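Local coordinates for protein particle-associated lyase (Acinetobacter bacteriophage AP22, PDB 4Y9V) that binds the capsular saccharide of Acinetobacter baumannii as a phage tailspike and probably degrades the capsule by lyase cleavage, at residues D48-K53 with S63-Q68. Sequence-based numbering, arbitrary orientation. Where two conformers were deposited one is given.
Sequences DTYLKK and STVLNQ. With EDO (1,2-ethanediol), chain I.
V65 points its two methyls at two neighbouring side chains of helix 47-54. V65 CG1 lies 3.6 Å from Y50 CB, at the root of the tyrosine. V65 CG2 reaches the L51 methyl CD2 at 4.0 Å, and these two side chains cross at about a right angle. The split follows from the V65 rotamer: CG1 is anti to the backbone N (chi1 -175°), which turns CG2 toward L51. One turn later, Q68 CG comes to the edge of the Y50 ring, near its plane and 4.2 Å from Y50 CE2. The Q68 chain bends at chi2 and crosses Y50 at about a right angle, yet ring and amide planes are only 20° apart. Both polar ends converge on D72: Y50 OH hydrogen-bonds to OD2, Q68 NE2 to OD1. The axes of segments 48-53 and 63-68 pass 10.1 Å apart. M54 adds apolar cover to V65. Away from V65, D48 OD1 forms a salt bridge with R82, and T49 and K52 pack on S33 of a second subunit, another copy of the protein. The direct contact is thus small and apolar, between two short helices near the N-terminal end of the spike, and D72 probably helps fix how the ring and the amide are turned.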
loop_
_atom_site.group_PDB
_atom_site.type_symbol
_atom_site.label_atom_id
_atom_site.label_comp_id
_atom_site.label_asym_id
_atom_site.label_seq_id
_atom_site.Cartn_x
_atom_site.Cartn_y
_atom_site.Cartn_z
ATOM N N ASP A 48 15.379 25.061 36.707
ATOM C CA ASP A 48 15.577 25.260 38.145
ATOM C C ASP A 48 16.428 26.502 38.442
ATOM O O ASP A 48 16.190 27.150 39.470
ATOM C CB ASP A 48 16.229 24.037 38.780
ATOM C CG ASP A 48 15.220 22.966 39.199
ATOM O OD1 ASP A 48 14.367 22.608 38.375
ATOM O OD2 ASP A 48 15.353 22.461 40.323
ATOM N N THR A 49 17.421 26.830 37.620
ATOM C CA THR A 49 18.201 28.027 37.887
ATOM C C THR A 49 17.353 29.270 37.748
ATOM O O THR A 49 17.479 30.243 38.526
ATOM C CB THR A 49 19.457 28.100 36.988
ATOM O OG1 THR A 49 19.055 28.149 35.656
ATOM C CG2 THR A 49 20.436 27.004 37.309
ATOM N N TYR A 50 16.460 29.328 36.751
ATOM C CA TYR A 50 15.532 30.386 36.572
ATOM C C TYR A 50 14.547 30.515 37.734
ATOM O O TYR A 50 14.237 31.627 38.201
ATOM C CB TYR A 50 14.723 30.259 35.241
ATOM C CG TYR A 50 15.408 30.944 34.076
ATOM C CD1 TYR A 50 16.394 30.325 33.331
ATOM C CD2 TYR A 50 15.026 32.215 33.717
ATOM C CE1 TYR A 50 16.990 31.003 32.260
ATOM C CE2 TYR A 50 15.609 32.895 32.654
ATOM C CZ TYR A 50 16.588 32.282 31.940
ATOM O OH TYR A 50 17.210 32.917 30.875
ATOM N N LEU A 51 14.019 29.389 38.202
ATOM C CA LEU A 51 13.116 29.428 39.341
ATOM C C LEU A 51 13.788 30.060 40.542
ATOM O O LEU A 51 13.219 30.913 41.244
ATOM C CB LEU A 51 12.610 28.006 39.672
ATOM C CG LEU A 51 11.680 27.398 38.602
ATOM C CD1 LEU A 51 11.482 25.934 38.875
ATOM C CD2 LEU A 51 10.351 28.056 38.563
ATOM N N LYS A 52 15.025 29.660 40.838
ATOM C CA LYS A 52 15.749 30.251 41.953
ATOM C C LYS A 52 15.955 31.730 41.727
ATOM O O LYS A 52 15.672 32.573 42.613
ATOM C CB LYS A 52 17.110 29.600 42.177
ATOM C CG LYS A 52 17.889 30.228 43.357
ATOM C CD LYS A 52 17.416 29.691 44.685
ATOM C CE LYS A 52 18.072 30.386 45.839
ATOM N NZ LYS A 52 17.729 31.838 45.928
ATOM N N LYS A 53 16.463 32.116 40.577
ATOM C CA LYS A 53 16.878 33.504 40.375
ATOM C C LYS A 53 15.672 34.426 40.391
ATOM O O LYS A 53 15.763 35.567 40.876
ATOM C CB LYS A 53 17.708 33.633 39.092
ATOM C CG LYS A 53 18.388 34.953 38.940
ATOM C CD LYS A 53 19.258 35.343 40.117
ATOM C CE LYS A 53 20.233 36.466 39.772
ATOM N NZ LYS A 53 20.856 37.015 41.034
ATOM N N SER A 63 4.366 30.653 34.664
ATOM C CA SER A 63 4.200 31.398 33.406
ATOM C C SER A 63 5.243 32.504 33.222
ATOM O O SER A 63 5.812 32.642 32.127
ATOM C CB SER A 63 2.827 32.019 33.358
ATOM O OG SER A 63 1.804 31.021 33.313
ATOM N N THR A 64 5.484 33.297 34.251
ATOM C CA THR A 64 6.436 34.389 34.099
ATOM C C THR A 64 7.828 33.850 33.859
ATOM O O THR A 64 8.668 34.536 33.207
ATOM C CB THR A 64 6.477 35.354 35.294
ATOM O OG1 THR A 64 6.880 34.665 36.467
ATOM C CG2 THR A 64 5.170 36.088 35.468
ATOM N N VAL A 65 8.159 32.683 34.376
ATOM C CA VAL A 65 9.465 32.074 34.223
ATOM C C VAL A 65 9.646 31.581 32.794
ATOM O O VAL A 65 10.661 31.868 32.167
ATOM C CB VAL A 65 9.677 30.945 35.262
ATOM C CG1 VAL A 65 11.084 30.416 35.150
ATOM C CG2 VAL A 65 9.406 31.468 36.661
ATOM N N LEU A 66 8.664 30.827 32.275
ATOM C CA LEU A 66 8.745 30.406 30.861
ATOM C C LEU A 66 8.840 31.602 29.928
ATOM O O LEU A 66 9.620 31.612 28.983
ATOM C CB LEU A 66 7.550 29.528 30.504
ATOM C CG LEU A 66 7.495 28.172 31.240
ATOM C CD1 LEU A 66 6.226 27.457 30.819
ATOM C CD2 LEU A 66 8.690 27.291 30.951
ATOM N N ASN A 67 8.030 32.639 30.206
ATOM C CA ASN A 67 8.106 33.847 29.369
ATOM C C ASN A 67 9.490 34.494 29.468
ATOM O O ASN A 67 10.004 34.995 28.471
ATOM C CB ASN A 67 6.998 34.809 29.728
ATOM C CG ASN A 67 5.653 34.451 29.096
ATOM O OD1 ASN A 67 5.662 33.865 27.981
ATOM N ND2 ASN A 67 4.561 34.725 29.732
ATOM N N GLN A 68 10.106 34.514 30.676
ATOM C CA GLN A 68 11.419 35.131 30.801
ATOM C C GLN A 68 12.486 34.313 30.072
ATOM O O GLN A 68 13.361 34.886 29.421
ATOM C CB GLN A 68 11.790 35.319 32.278
ATOM C CG GLN A 68 13.035 36.168 32.421
ATOM C CD GLN A 68 12.775 37.607 32.005
ATOM O OE1 GLN A 68 11.712 38.168 32.331
ATOM N NE2 GLN A 68 13.696 38.194 31.301
HETATM C C1 EDO I . 17.758 23.683 42.451
HETATM O O1 EDO I . 17.708 22.524 41.691
HETATM C C2 EDO I . 17.223 23.662 43.863
HETATM O O2 EDO I . 15.815 23.283 43.849
#